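Local coordinates for protein fanconi-associated nuclease 1 homolog (Pseudomonas aeruginosa, PDB 5Y7Q) that belongs to the Fanconi-associated nuclease 1 family, combining an HTH domain, a SAP domain and a VRR-NUC domain, and is bound to DNA in this structure, at residues F41-N46 / S80-V85; R86-K91 / Y185-M190; F95-L100 / A181-E186. One frame throughout, in Å; residues are numbered along the deposited sequence.

Interaction 1: F41-N46 / S80-V85. With nucleotides of chain B.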
loop_
_atom_site.group_PDB
_atom_site.type_symbol
_atom_site.label_atom_id
_atom_site.label_comp_id
_atom_site.label_asym_id
_atom_site.label_seq_id
_atom_site.Cartn_x
_atom_site.Cartn_y
_atom_site.Cartn_z
ATOM N N PHE A 41 4.737 -25.680 -18.032
ATOM C CA PHE A 41 3.370 -25.249 -17.758
ATOM C C PHE A 41 3.165 -24.673 -16.350
ATOM O O PHE A 41 2.019 -24.601 -15.896
ATOM C CB PHE A 41 2.392 -26.383 -18.046
ATOM C CG PHE A 41 2.119 -26.562 -19.516
ATOM C CD1 PHE A 41 1.453 -25.568 -20.234
ATOM C CD2 PHE A 41 2.549 -27.708 -20.188
ATOM C CE1 PHE A 41 1.218 -25.717 -21.603
ATOM C CE2 PHE A 41 2.308 -27.867 -21.553
ATOM C CZ PHE A 41 1.642 -26.875 -22.264
ATOM N N TYR A 42 4.241 -24.321 -15.631
ATOM C CA TYR A 42 4.166 -23.900 -14.229
ATOM C C TYR A 42 2.999 -22.946 -13.962
ATOM O O TYR A 42 2.268 -23.106 -12.974
ATOM C CB TYR A 42 5.491 -23.230 -13.803
ATOM C CG TYR A 42 5.751 -21.888 -14.458
ATOM C CD1 TYR A 42 6.360 -21.802 -15.707
ATOM C CD2 TYR A 42 5.341 -20.709 -13.854
ATOM C CE1 TYR A 42 6.561 -20.572 -16.322
ATOM C CE2 TYR A 42 5.540 -19.483 -14.451
ATOM C CZ TYR A 42 6.150 -19.416 -15.679
ATOM O OH TYR A 42 6.339 -18.184 -16.268
ATOM N N TYR A 43 2.790 -21.982 -14.866
ATOM C CA TYR A 43 1.753 -20.971 -14.677
ATOM C C TYR A 43 0.354 -21.584 -14.753
ATOM O O TYR A 43 -0.510 -21.275 -13.921
ATOM C CB TYR A 43 1.921 -19.866 -15.724
ATOM C CG TYR A 43 1.846 -20.354 -17.177
ATOM C CD1 TYR A 43 2.953 -20.940 -17.793
ATOM C CD2 TYR A 43 0.670 -20.230 -17.925
ATOM C CE1 TYR A 43 2.899 -21.398 -19.104
ATOM C CE2 TYR A 43 0.614 -20.661 -19.242
ATOM C CZ TYR A 43 1.728 -21.253 -19.832
ATOM O OH TYR A 43 1.682 -21.706 -21.142
ATOM N N LEU A 44 0.114 -22.457 -15.741
ATOM C CA LEU A 44 -1.176 -23.137 -15.833
ATOM C C LEU A 44 -1.454 -23.971 -14.583
ATOM O O LEU A 44 -2.550 -23.895 -14.014
ATOM C CB LEU A 44 -1.218 -24.005 -17.085
ATOM C CG LEU A 44 -2.418 -24.918 -17.262
ATOM C CD1 LEU A 44 -3.662 -24.089 -17.382
ATOM C CD2 LEU A 44 -2.201 -25.726 -18.506
ATOM N N HIS A 45 -0.461 -24.763 -14.139
ATOM C CA HIS A 45 -0.547 -25.488 -12.867
ATOM C C HIS A 45 -0.993 -24.578 -11.721
ATOM O O HIS A 45 -1.887 -24.933 -10.935
ATOM C CB HIS A 45 0.803 -26.112 -12.520
ATOM C CG HIS A 45 1.259 -27.165 -13.473
ATOM N ND1 HIS A 45 0.407 -27.797 -14.354
ATOM C CD2 HIS A 45 2.481 -27.715 -13.672
ATOM C CE1 HIS A 45 1.085 -28.684 -15.060
ATOM N NE2 HIS A 45 2.346 -28.655 -14.667
ATOM N N ASN A 46 -0.374 -23.398 -11.602
ATOM C CA ASN A 46 -0.782 -22.491 -10.534
ATOM C C ASN A 46 -2.245 -22.077 -10.699
ATOM O O ASN A 46 -3.010 -22.037 -9.722
ATOM C CB ASN A 46 0.142 -21.260 -10.485
ATOM C CG ASN A 46 1.623 -21.622 -10.268
ATOM O OD1 ASN A 46 1.950 -22.712 -9.779
ATOM N ND2 ASN A 46 2.522 -20.695 -10.636
ATOM N N SER A 80 -5.187 -24.911 -24.868
ATOM C CA SER A 80 -6.113 -23.792 -24.785
ATOM C C SER A 80 -6.184 -23.238 -23.370
ATOM O O SER A 80 -6.243 -22.013 -23.181
ATOM C CB SER A 80 -7.488 -24.209 -25.271
ATOM O OG SER A 80 -7.350 -24.956 -26.454
ATOM N N GLN A 81 -6.181 -24.118 -22.363
ATOM C CA GLN A 81 -6.003 -23.640 -20.991
ATOM C C GLN A 81 -4.778 -22.727 -20.881
ATOM O O GLN A 81 -4.869 -21.591 -20.393
ATOM C CB GLN A 81 -5.871 -24.828 -20.033
ATOM C CG GLN A 81 -7.150 -25.589 -19.762
ATOM C CD GLN A 81 -6.946 -26.716 -18.764
ATOM O OE1 GLN A 81 -5.925 -27.385 -18.790
ATOM N NE2 GLN A 81 -7.921 -26.936 -17.889
ATOM N N ALA A 82 -3.628 -23.205 -21.383
ATOM C CA ALA A 82 -2.369 -22.470 -21.266
ATOM C C ALA A 82 -2.456 -21.123 -21.954
ATOM O O ALA A 82 -2.034 -20.100 -21.401
ATOM C CB ALA A 82 -1.225 -23.282 -21.865
ATOM N N LEU A 83 -3.009 -21.106 -23.169
ATOM C CA LEU A 83 -3.152 -19.851 -23.890
ATOM C C LEU A 83 -3.990 -18.877 -23.096
ATOM O O LEU A 83 -3.630 -17.695 -22.967
ATOM C CB LEU A 83 -3.773 -20.086 -25.253
ATOM C CG LEU A 83 -3.878 -18.765 -25.997
ATOM C CD1 LEU A 83 -2.469 -18.187 -26.144
ATOM C CD2 LEU A 83 -4.563 -18.972 -27.359
ATOM N N LEU A 84 -5.089 -19.365 -22.522
ATOM C CA LEU A 84 -5.928 -18.494 -21.714
ATOM C C LEU A 84 -5.116 -17.839 -20.616
ATOM O O LEU A 84 -5.088 -16.604 -20.482
ATOM C CB LEU A 84 -7.079 -19.273 -21.097
ATOM C CG LEU A 84 -8.122 -18.302 -20.557
ATOM C CD1 LEU A 84 -8.452 -17.305 -21.658
ATOM C CD2 LEU A 84 -9.368 -19.050 -20.134
ATOM N N VAL A 85 -4.429 -18.658 -19.825
ATOM C CA VAL A 85 -3.752 -18.103 -18.665
ATOM C C VAL A 85 -2.715 -17.084 -19.108
ATOM O O VAL A 85 -2.577 -16.003 -18.498
ATOM C CB VAL A 85 -3.160 -19.243 -17.830
ATOM C CG1 VAL A 85 -2.324 -18.700 -16.737
ATOM C CG2 VAL A 85 -4.304 -20.063 -17.250
ATOM P P DG B 10 8.361 -18.358 -19.116
ATOM O OP1 DG B 10 8.873 -19.282 -20.151
ATOM O OP2 DG B 10 6.927 -18.211 -18.819
ATOM O "O5'" DG B 10 9.163 -18.753 -17.804
ATOM C "C5'" DG B 10 10.579 -18.820 -17.864
ATOM C "C4'" DG B 10 11.160 -18.680 -16.493
ATOM O "O4'" DG B 10 10.952 -17.329 -16.040
ATOM C "C3'" DG B 10 10.514 -19.595 -15.459
ATOM O "O3'" DG B 10 11.477 -20.456 -14.901
ATOM C "C2'" DG B 10 9.935 -18.656 -14.403
ATOM C "C1'" DG B 10 10.635 -17.338 -14.676
ATOM N N9 DG B 10 9.775 -16.211 -14.397
ATOM C C8 DG B 10 8.446 -16.081 -14.726
ATOM N N7 DG B 10 7.921 -14.956 -14.337
ATOM C C5 DG B 10 8.969 -14.303 -13.695
ATOM C C6 DG B 10 9.008 -13.036 -13.059
ATOM O O6 DG B 10 8.083 -12.210 -12.928
ATOM N N1 DG B 10 10.279 -12.767 -12.532
ATOM C C2 DG B 10 11.368 -13.623 -12.610
ATOM N N2 DG B 10 12.510 -13.202 -12.055
ATOM N N3 DG B 10 11.342 -14.799 -13.205
ATOM C C4 DG B 10 10.115 -15.076 -13.720
#
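Helix 42-46 and helix 80-85 cross almost perpendicularly, at 88° with their axes 9.2 Å apart, and Leu44 and Ala82 bring their CA atoms closest, 5.6 Å from each other. Ala82 sits where three side chains converge. Its CB meets the rim of the Phe41 ring at CE1 (3.5 Å), touches the hydroxyl end of Tyr43, and lies more loosely beside Leu44 CD2. Tyr43 has CG wedged between its backbone N and carbonyl carbon (chi1 59°), and from there the ring presents an edge to helix 80-85: Ala82 O and Val85 CB lie in its plane, and CD2 packs on Val85 CG1 at 3.6 Å. Leu44 runs at about a right angle to Gln81, setting CD1 on Gln81 CB at 3.5 Å and on Val85 CG2 at 4.1 Å. The polar ends turn to other partners, Tyr43 OH to Glu104 and Gln81 NE2 to the backbone O of Phe73, while the Tyr43 ring forms a cation-pi pair with Arg86. Tyr42 takes no part in this packing; its OH donates to OP2 of DG10 of chain B at 2.6 Å, with the phosphorus in the plane of the ring. The helix pairing within the HTH domain is thus made largely by carbon surfaces, with no hydrogen bond across it, while the start of helix 42-57 contributes a tyrosine to the DNA backbone.

Interaction 2: R86-K91 / Y185-M190. With nucleotides of chain B.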
loop_
_atom_site.group_PDB
_atom_site.type_symbol
_atom_site.label_atom_id
_atom_site.label_comp_id
_atom_site.label_asym_id
_atom_site.label_seq_id
_atom_site.Cartn_x
_atom_site.Cartn_y
_atom_site.Cartn_z
ATOM N N ARG A 86 -2.032 -17.364 -20.226
ATOM C CA ARG A 86 -1.114 -16.374 -20.775
ATOM C C ARG A 86 -1.814 -15.044 -21.048
ATOM O O ARG A 86 -1.301 -13.988 -20.679
ATOM C CB ARG A 86 -0.459 -16.900 -22.038
ATOM C CG ARG A 86 0.454 -18.037 -21.790
ATOM C CD ARG A 86 1.550 -17.684 -20.848
ATOM N NE ARG A 86 2.636 -18.626 -21.052
ATOM C CZ ARG A 86 3.863 -18.511 -20.547
ATOM N NH1 ARG A 86 4.168 -17.473 -19.790
ATOM N NH2 ARG A 86 4.785 -19.435 -20.830
ATOM N N MET A 87 -2.990 -15.064 -21.689
ATOM C CA MET A 87 -3.642 -13.780 -21.957
ATOM C C MET A 87 -4.051 -13.075 -20.661
ATOM O O MET A 87 -3.915 -11.847 -20.543
ATOM C CB MET A 87 -4.855 -13.982 -22.871
ATOM C CG MET A 87 -4.511 -14.674 -24.207
ATOM S SD MET A 87 -5.905 -15.245 -25.158
ATOM C CE MET A 87 -6.679 -13.695 -25.483
ATOM N N VAL A 88 -4.520 -13.840 -19.675
ATOM C CA VAL A 88 -5.001 -13.264 -18.426
ATOM C C VAL A 88 -3.872 -12.581 -17.677
ATOM O O VAL A 88 -4.059 -11.517 -17.087
ATOM C CB VAL A 88 -5.660 -14.358 -17.570
ATOM C CG1 VAL A 88 -6.060 -13.815 -16.211
ATOM C CG2 VAL A 88 -6.868 -14.978 -18.309
ATOM N N MET A 89 -2.681 -13.166 -17.692
ATOM C CA MET A 89 -1.586 -12.597 -16.914
ATOM C C MET A 89 -0.869 -11.458 -17.615
ATOM O O MET A 89 0.009 -10.837 -17.000
ATOM C CB MET A 89 -0.569 -13.677 -16.565
ATOM C CG MET A 89 -1.136 -14.708 -15.642
ATOM S SD MET A 89 0.024 -16.014 -15.270
ATOM C CE MET A 89 0.940 -16.109 -16.845
ATOM N N ARG A 90 -1.180 -11.174 -18.874
ATOM C CA ARG A 90 -0.535 -10.046 -19.519
ATOM C C ARG A 90 -1.432 -8.825 -19.388
ATOM O O ARG A 90 -2.584 -8.912 -18.963
ATOM C CB ARG A 90 -0.213 -10.366 -20.984
ATOM C CG ARG A 90 0.986 -11.280 -21.178
ATOM C CD ARG A 90 1.057 -11.941 -22.560
ATOM N NE ARG A 90 1.311 -10.963 -23.624
ATOM C CZ ARG A 90 2.006 -11.220 -24.732
ATOM N NH1 ARG A 90 2.533 -12.429 -24.921
ATOM N NH2 ARG A 90 2.186 -10.263 -25.645
ATOM N N LYS A 91 -0.898 -7.685 -19.805
ATOM C CA LYS A 91 -1.577 -6.408 -19.630
ATOM C C LYS A 91 -2.605 -6.191 -20.730
ATOM O O LYS A 91 -2.390 -6.556 -21.895
ATOM C CB LYS A 91 -0.549 -5.267 -19.629
ATOM C CG LYS A 91 -1.109 -3.850 -19.717
ATOM C CD LYS A 91 -1.905 -3.466 -18.476
ATOM C CE LYS A 91 -1.080 -2.589 -17.537
ATOM N NZ LYS A 91 -0.772 -1.242 -18.124
ATOM N N TYR A 185 -6.947 -10.848 -31.171
ATOM C CA TYR A 185 -7.870 -11.468 -30.232
ATOM C C TYR A 185 -8.153 -10.542 -29.056
ATOM O O TYR A 185 -7.282 -9.778 -28.620
ATOM C CB TYR A 185 -7.303 -12.793 -29.723
ATOM C CG TYR A 185 -6.907 -13.736 -30.847
ATOM C CD1 TYR A 185 -7.858 -14.484 -31.517
ATOM C CD2 TYR A 185 -5.592 -13.854 -31.244
ATOM C CE1 TYR A 185 -7.511 -15.330 -32.544
ATOM C CE2 TYR A 185 -5.232 -14.709 -32.258
ATOM C CZ TYR A 185 -6.193 -15.444 -32.911
ATOM O OH TYR A 185 -5.839 -16.289 -33.942
ATOM N N GLU A 186 -9.391 -10.598 -28.561
ATOM C CA GLU A 186 -9.805 -9.859 -27.373
ATOM C C GLU A 186 -10.343 -10.830 -26.328
ATOM O O GLU A 186 -11.293 -11.577 -26.600
ATOM C CB GLU A 186 -10.866 -8.803 -27.695
ATOM C CG GLU A 186 -11.341 -8.038 -26.452
ATOM C CD GLU A 186 -12.457 -7.039 -26.740
ATOM O OE1 GLU A 186 -13.588 -7.459 -27.112
ATOM O OE2 GLU A 186 -12.200 -5.820 -26.592
ATOM N N LEU A 187 -9.767 -10.778 -25.121
ATOM C CA LEU A 187 -10.249 -11.558 -23.984
ATOM C C LEU A 187 -11.530 -10.954 -23.410
ATOM O O LEU A 187 -11.610 -9.744 -23.214
ATOM C CB LEU A 187 -9.148 -11.591 -22.942
ATOM C CG LEU A 187 -9.128 -12.377 -21.660
ATOM C CD1 LEU A 187 -9.362 -13.860 -21.914
ATOM C CD2 LEU A 187 -7.711 -12.099 -21.171
ATOM N N ARG A 188 -12.578 -11.768 -23.249
ATOM C CA ARG A 188 -13.859 -11.278 -22.737
ATOM C C ARG A 188 -14.239 -11.723 -21.326
ATOM O O ARG A 188 -15.313 -11.335 -20.853
ATOM C CB ARG A 188 -14.974 -11.634 -23.720
ATOM C CG ARG A 188 -15.111 -10.605 -24.844
ATOM C CD ARG A 188 -16.382 -9.779 -24.703
ATOM N NE ARG A 188 -17.424 -10.496 -23.958
ATOM C CZ ARG A 188 -18.173 -11.490 -24.444
ATOM N NH1 ARG A 188 -19.091 -12.081 -23.676
ATOM N NH2 ARG A 188 -17.993 -11.911 -25.692
ATOM N N CYS A 189 -13.439 -12.555 -20.661
ATOM C CA CYS A 189 -13.737 -13.047 -19.314
ATOM C C CYS A 189 -12.987 -12.315 -18.166
ATOM O O CYS A 189 -13.023 -12.786 -17.022
ATOM C CB CYS A 189 -13.489 -14.559 -19.253
ATOM S SG CYS A 189 -11.809 -15.085 -19.672
ATOM N N MET A 190 -12.280 -11.213 -18.442
ATOM C CA MET A 190 -11.403 -10.612 -17.430
ATOM C C MET A 190 -12.117 -10.224 -16.136
ATOM O O MET A 190 -11.494 -10.261 -15.078
ATOM C CB MET A 190 -10.705 -9.378 -17.977
ATOM C CG MET A 190 -9.323 -9.251 -17.498
ATOM S SD MET A 190 -8.359 -10.737 -17.799
ATOM C CE MET A 190 -6.948 -10.366 -16.763
ATOM P P DT B 8 2.434 -7.669 -21.613
ATOM O OP1 DT B 8 1.706 -8.168 -22.821
ATOM O OP2 DT B 8 1.700 -7.394 -20.358
ATOM O "O5'" DT B 8 3.650 -8.658 -21.409
ATOM C "C5'" DT B 8 4.619 -8.688 -22.419
ATOM C "C4'" DT B 8 5.680 -9.700 -22.128
ATOM O "O4'" DT B 8 6.723 -9.081 -21.347
ATOM C "C3'" DT B 8 5.206 -10.905 -21.340
ATOM O "O3'" DT B 8 5.744 -12.039 -21.926
ATOM C "C2'" DT B 8 5.778 -10.661 -19.932
ATOM C "C1'" DT B 8 7.053 -9.918 -20.265
ATOM N N1 DT B 8 7.640 -9.056 -19.158
ATOM C C2 DT B 8 8.998 -9.120 -18.931
ATOM O O2 DT B 8 9.747 -9.858 -19.551
ATOM N N3 DT B 8 9.462 -8.299 -17.939
ATOM C C4 DT B 8 8.722 -7.419 -17.168
ATOM O O4 DT B 8 9.236 -6.710 -16.300
ATOM C C5 DT B 8 7.313 -7.392 -17.449
ATOM C C7 DT B 8 6.428 -6.471 -16.669
ATOM C C6 DT B 8 6.837 -8.197 -18.431
ATOM P P DG B 10 8.361 -18.358 -19.116
ATOM O OP1 DG B 10 8.873 -19.282 -20.151
ATOM O OP2 DG B 10 6.927 -18.211 -18.819
ATOM O "O5'" DG B 10 9.163 -18.753 -17.804
ATOM C "C5'" DG B 10 10.579 -18.820 -17.864
ATOM C "C4'" DG B 10 11.160 -18.680 -16.493
ATOM O "O4'" DG B 10 10.952 -17.329 -16.040
ATOM C "C3'" DG B 10 10.514 -19.595 -15.459
ATOM O "O3'" DG B 10 11.477 -20.456 -14.901
ATOM C "C2'" DG B 10 9.935 -18.656 -14.403
ATOM C "C1'" DG B 10 10.635 -17.338 -14.676
ATOM N N9 DG B 10 9.775 -16.211 -14.397
ATOM C C8 DG B 10 8.446 -16.081 -14.726
ATOM N N7 DG B 10 7.921 -14.956 -14.337
ATOM C C5 DG B 10 8.969 -14.303 -13.695
ATOM C C6 DG B 10 9.008 -13.036 -13.059
ATOM O O6 DG B 10 8.083 -12.210 -12.928
ATOM N N1 DG B 10 10.279 -12.767 -12.532
ATOM C C2 DG B 10 11.368 -13.623 -12.610
ATOM N N2 DG B 10 12.510 -13.202 -12.055
ATOM N N3 DG B 10 11.342 -14.799 -13.205
ATOM C C4 DG B 10 10.115 -15.076 -13.720
ATOM P P DT B 9 5.165 -13.489 -21.596
ATOM O OP1 DT B 9 5.116 -14.096 -22.942
ATOM O OP2 DT B 9 4.019 -13.457 -20.654
ATOM O "O5'" DT B 9 6.352 -14.166 -20.803
ATOM C "C5'" DT B 9 7.658 -14.097 -21.342
ATOM C "C4'" DT B 9 8.660 -14.716 -20.397
ATOM O "O4'" DT B 9 9.206 -13.687 -19.537
ATOM C "C3'" DT B 9 8.082 -15.799 -19.478
ATOM O "O3'" DT B 9 8.928 -16.910 -19.476
ATOM C "C2'" DT B 9 8.046 -15.131 -18.107
ATOM C "C1'" DT B 9 9.194 -14.132 -18.199
ATOM N N1 DT B 9 9.012 -12.933 -17.312
ATOM C C2 DT B 9 10.103 -12.390 -16.655
ATOM O O2 DT B 9 11.242 -12.831 -16.751
ATOM N N3 DT B 9 9.807 -11.303 -15.872
ATOM C C4 DT B 9 8.561 -10.722 -15.677
ATOM O O4 DT B 9 8.392 -9.746 -14.945
ATOM C C5 DT B 9 7.472 -11.349 -16.380
ATOM C C7 DT B 9 6.089 -10.810 -16.244
ATOM C C6 DT B 9 7.746 -12.402 -17.159
#
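OP2 of DG10 of chain B is held by both terminal nitrogens of Arg86, NH1 at 3.0 Å and NH2 at 3.2 Å, a third donor to this oxygen being Tyr42 OH. The oxygen lies at the guanidinium edge, in its plane, and a salt bridge from NH2 to Glu104 probably helps to fix the rotation of the group. Two nucleotides earlier, the phosphate of DT8 is met by the two residues that follow Met89: Arg90 NE donates to DT8 OP1 at 2.9 Å, and the backbone N of Lys91 donates to DT8 OP2 at 2.7 Å with an N-H...O angle of 154°. The Arg90 chain folds at chi3 (67°), which brings NE back to the phosphate; C5' of DT8 lies over one guanidinium face, offset toward its rim, while NH1 turns to Tyr102 OH. Away from the DNA, Met87 CB rests on Leu187 CD2 at 3.8 Å, and Val88 straddles two partners, CG2 on Leu187 CD2 and CG1 on Met190 CE (3.6 Å). Segment 86-91 thus joins apolar side chains seated on the sheet region to two arginines and a backbone N-H whose four hydrogen bonds all go to phosphate oxygens, consistent with contact that does not depend on base identity.

Interaction 3: F95-L100 / A181-E186. With nucleotides of chain D.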
loop_
_atom_site.group_PDB
_atom_site.type_symbol
_atom_site.label_atom_id
_atom_site.label_comp_id
_atom_site.label_asym_id
_atom_site.label_seq_id
_atom_site.Cartn_x
_atom_site.Cartn_y
_atom_site.Cartn_z
ATOM N N PHE A 95 -4.732 -8.587 -27.985
ATOM C CA PHE A 95 -3.466 -9.210 -28.352
ATOM C C PHE A 95 -3.427 -9.503 -29.844
ATOM O O PHE A 95 -4.456 -9.766 -30.472
ATOM C CB PHE A 95 -3.237 -10.507 -27.565
ATOM C CG PHE A 95 -3.281 -10.305 -26.082
ATOM C CD1 PHE A 95 -4.435 -10.560 -25.372
ATOM C CD2 PHE A 95 -2.184 -9.790 -25.406
ATOM C CE1 PHE A 95 -4.492 -10.341 -24.022
ATOM C CE2 PHE A 95 -2.238 -9.575 -24.055
ATOM C CZ PHE A 95 -3.396 -9.854 -23.360
ATOM N N ARG A 96 -2.230 -9.420 -30.411
ATOM C CA ARG A 96 -1.980 -9.803 -31.793
ATOM C C ARG A 96 -1.423 -11.210 -31.803
ATOM O O ARG A 96 -0.545 -11.532 -31.001
ATOM C CB ARG A 96 -0.967 -8.871 -32.455
ATOM C CG ARG A 96 -1.321 -7.402 -32.520
ATOM C CD ARG A 96 -0.086 -6.594 -32.933
ATOM N NE ARG A 96 0.550 -7.059 -34.176
ATOM C CZ ARG A 96 0.795 -6.301 -35.248
ATOM N NH1 ARG A 96 0.463 -5.010 -35.268
ATOM N NH2 ARG A 96 1.387 -6.832 -36.314
ATOM N N GLU A 97 -1.905 -12.040 -32.726
ATOM C CA GLU A 97 -1.496 -13.447 -32.745
ATOM C C GLU A 97 0.022 -13.616 -32.619
ATOM O O GLU A 97 0.500 -14.510 -31.903
ATOM C CB GLU A 97 -2.006 -14.115 -34.026
ATOM C CG GLU A 97 -1.746 -15.599 -34.076
ATOM C CD GLU A 97 -2.447 -16.260 -35.239
ATOM O OE1 GLU A 97 -1.761 -16.635 -36.217
ATOM O OE2 GLU A 97 -3.689 -16.395 -35.178
ATOM N N GLY A 98 0.796 -12.752 -33.284
ATOM C CA GLY A 98 2.235 -12.927 -33.314
ATOM C C GLY A 98 2.893 -12.664 -31.978
ATOM O O GLY A 98 3.936 -13.251 -31.668
ATOM N N LYS A 99 2.307 -11.787 -31.171
ATOM C CA LYS A 99 2.811 -11.571 -29.831
ATOM C C LYS A 99 2.382 -12.673 -28.862
ATOM O O LYS A 99 2.877 -12.711 -27.728
ATOM C CB LYS A 99 2.380 -10.180 -29.360
ATOM C CG LYS A 99 3.167 -9.062 -30.057
ATOM C CD LYS A 99 3.107 -7.744 -29.287
ATOM C CE LYS A 99 4.274 -6.819 -29.653
ATOM N NZ LYS A 99 4.353 -5.599 -28.776
ATOM N N LEU A 100 1.509 -13.580 -29.301
ATOM C CA LEU A 100 1.034 -14.723 -28.533
ATOM C C LEU A 100 1.774 -16.032 -28.839
ATOM O O LEU A 100 1.249 -17.106 -28.537
ATOM C CB LEU A 100 -0.459 -14.896 -28.731
ATOM C CG LEU A 100 -1.247 -13.979 -27.817
ATOM C CD1 LEU A 100 -2.717 -14.170 -28.038
ATOM C CD2 LEU A 100 -0.898 -14.278 -26.385
ATOM N N ALA A 181 -2.303 -8.356 -42.045
ATOM C CA ALA A 181 -2.187 -9.802 -42.186
ATOM C C ALA A 181 -2.068 -10.551 -40.857
ATOM O O ALA A 181 -1.845 -11.768 -40.873
ATOM C CB ALA A 181 -0.990 -10.145 -43.084
ATOM N N GLU A 182 -2.186 -9.870 -39.717
ATOM C CA GLU A 182 -2.100 -10.533 -38.413
ATOM C C GLU A 182 -3.398 -10.388 -37.618
ATOM O O GLU A 182 -3.757 -9.260 -37.238
ATOM C CB GLU A 182 -0.922 -9.964 -37.622
ATOM C CG GLU A 182 -0.440 -10.814 -36.468
ATOM C CD GLU A 182 0.865 -10.282 -35.900
ATOM O OE1 GLU A 182 1.681 -9.778 -36.705
ATOM O OE2 GLU A 182 1.078 -10.341 -34.661
ATOM N N PRO A 183 -4.115 -11.473 -37.309
ATOM C CA PRO A 183 -5.365 -11.347 -36.549
ATOM C C PRO A 183 -5.136 -10.823 -35.140
ATOM O O PRO A 183 -4.021 -10.766 -34.618
ATOM C CB PRO A 183 -5.924 -12.771 -36.523
ATOM C CG PRO A 183 -4.770 -13.638 -36.818
ATOM C CD PRO A 183 -3.863 -12.863 -37.714
ATOM N N VAL A 184 -6.238 -10.417 -34.520
ATOM C CA VAL A 184 -6.219 -9.758 -33.226
ATOM C C VAL A 184 -7.314 -10.361 -32.355
ATOM O O VAL A 184 -8.483 -10.367 -32.744
ATOM C CB VAL A 184 -6.416 -8.237 -33.382
ATOM C CG1 VAL A 184 -6.901 -7.650 -32.100
ATOM C CG2 VAL A 184 -5.108 -7.585 -33.790
ATOM N N TYR A 185 -6.947 -10.848 -31.171
ATOM C CA TYR A 185 -7.870 -11.468 -30.232
ATOM C C TYR A 185 -8.153 -10.542 -29.056
ATOM O O TYR A 185 -7.282 -9.778 -28.620
ATOM C CB TYR A 185 -7.303 -12.793 -29.723
ATOM C CG TYR A 185 -6.907 -13.736 -30.847
ATOM C CD1 TYR A 185 -7.858 -14.484 -31.517
ATOM C CD2 TYR A 185 -5.592 -13.854 -31.244
ATOM C CE1 TYR A 185 -7.511 -15.330 -32.544
ATOM C CE2 TYR A 185 -5.232 -14.709 -32.258
ATOM C CZ TYR A 185 -6.193 -15.444 -32.911
ATOM O OH TYR A 185 -5.839 -16.289 -33.942
ATOM N N GLU A 186 -9.391 -10.598 -28.561
ATOM C CA GLU A 186 -9.805 -9.859 -27.373
ATOM C C GLU A 186 -10.343 -10.830 -26.328
ATOM O O GLU A 186 -11.293 -11.577 -26.600
ATOM C CB GLU A 186 -10.866 -8.803 -27.695
ATOM C CG GLU A 186 -11.341 -8.038 -26.452
ATOM C CD GLU A 186 -12.457 -7.039 -26.740
ATOM O OE1 GLU A 186 -13.588 -7.459 -27.112
ATOM O OE2 GLU A 186 -12.200 -5.820 -26.592
ATOM P P DC D 19 7.692 -4.924 -31.691
ATOM O OP1 DC D 19 6.297 -5.151 -32.135
ATOM O OP2 DC D 19 8.845 -5.156 -32.595
ATOM O "O5'" DC D 19 7.757 -3.411 -31.202
ATOM C "C5'" DC D 19 6.948 -3.015 -30.122
ATOM C "C4'" DC D 19 7.039 -1.526 -29.905
ATOM O "O4'" DC D 19 8.242 -1.195 -29.165
ATOM C "C3'" DC D 19 7.082 -0.689 -31.170
ATOM O "O3'" DC D 19 6.354 0.492 -30.935
ATOM C "C2'" DC D 19 8.574 -0.409 -31.340
ATOM C "C1'" DC D 19 9.018 -0.270 -29.895
ATOM N N1 DC D 19 10.425 -0.619 -29.671
ATOM C C2 DC D 19 11.107 -0.022 -28.619
ATOM O O2 DC D 19 10.513 0.809 -27.931
ATOM N N3 DC D 19 12.393 -0.365 -28.390
ATOM C C4 DC D 19 12.985 -1.273 -29.171
ATOM N N4 DC D 19 14.262 -1.582 -28.920
ATOM C C5 DC D 19 12.294 -1.904 -30.248
ATOM C C6 DC D 19 11.025 -1.554 -30.455
#
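The Tyr185 ring and the Glu97 carboxylate lie nearly coplanar, 16° apart, with Glu97 OE2 at the ring edge as acceptor of a hydrogen bond from Tyr185 OH. Glu97 reaches it with an extended chain, CG anti to the backbone N (chi1 -175°), and its OE1 forms a salt bridge with Arg109. Glu182 OE1 forms a salt bridge with Arg96 NH2 at 3.0 Å, lying at the guanidinium edge, yet the two planes stand 83° apart and the donor comes from above the carboxylate. Glu182 OE2 accepts the backbone N-H of Gly98 at 2.8 Å, with only a weak bond from Arg96 NE. The backbones pair antiparallel. Phe95 N bonds to Tyr185 O at 2.9 Å and Tyr185 N to Phe95 O at 2.8 Å, their side chains sharing one face, Arg96 and Val184 the other; Glu97 N to Pro183 O (3.1 Å) extends the pairing into the 3-10 turn. Lys99 stretches away, its CE 3.6 Å from OP1 of DC19 of chain D. Glu182 thus ties the Arg96 side chain and Gly98 N to the loop leading into strand 184-187, while Lys99, forming no salt bridge there, probably adds electrostatic attraction toward the DC19 phosphate.

Helix 78-89 joins interactions 1 and 2, whose centres lie about 12 Å apart, and strand 184-187 joins interactions 2 and 3, with centres likewise about 12 Å apart. Between the first two, Tyr43 OH lies 3.2 Å from Arg86 NE, a probable hydrogen bond, and Leu84 CD1 packs on Leu187 CD1 at 3.6 Å. Between the last two, Arg90 NH1 probably bonds to Lys99 O at 2.8 Å, while Arg90 CB rests on Phe95 CE2. Interactions 1 and 3, about 18 Å apart between centres, meet only through Leu83 and Leu100. Interactions 1 and 2 both contact phosphates of chain B, sharing OP2 of DG10, while Lys99 of interaction 3 lies near chain D.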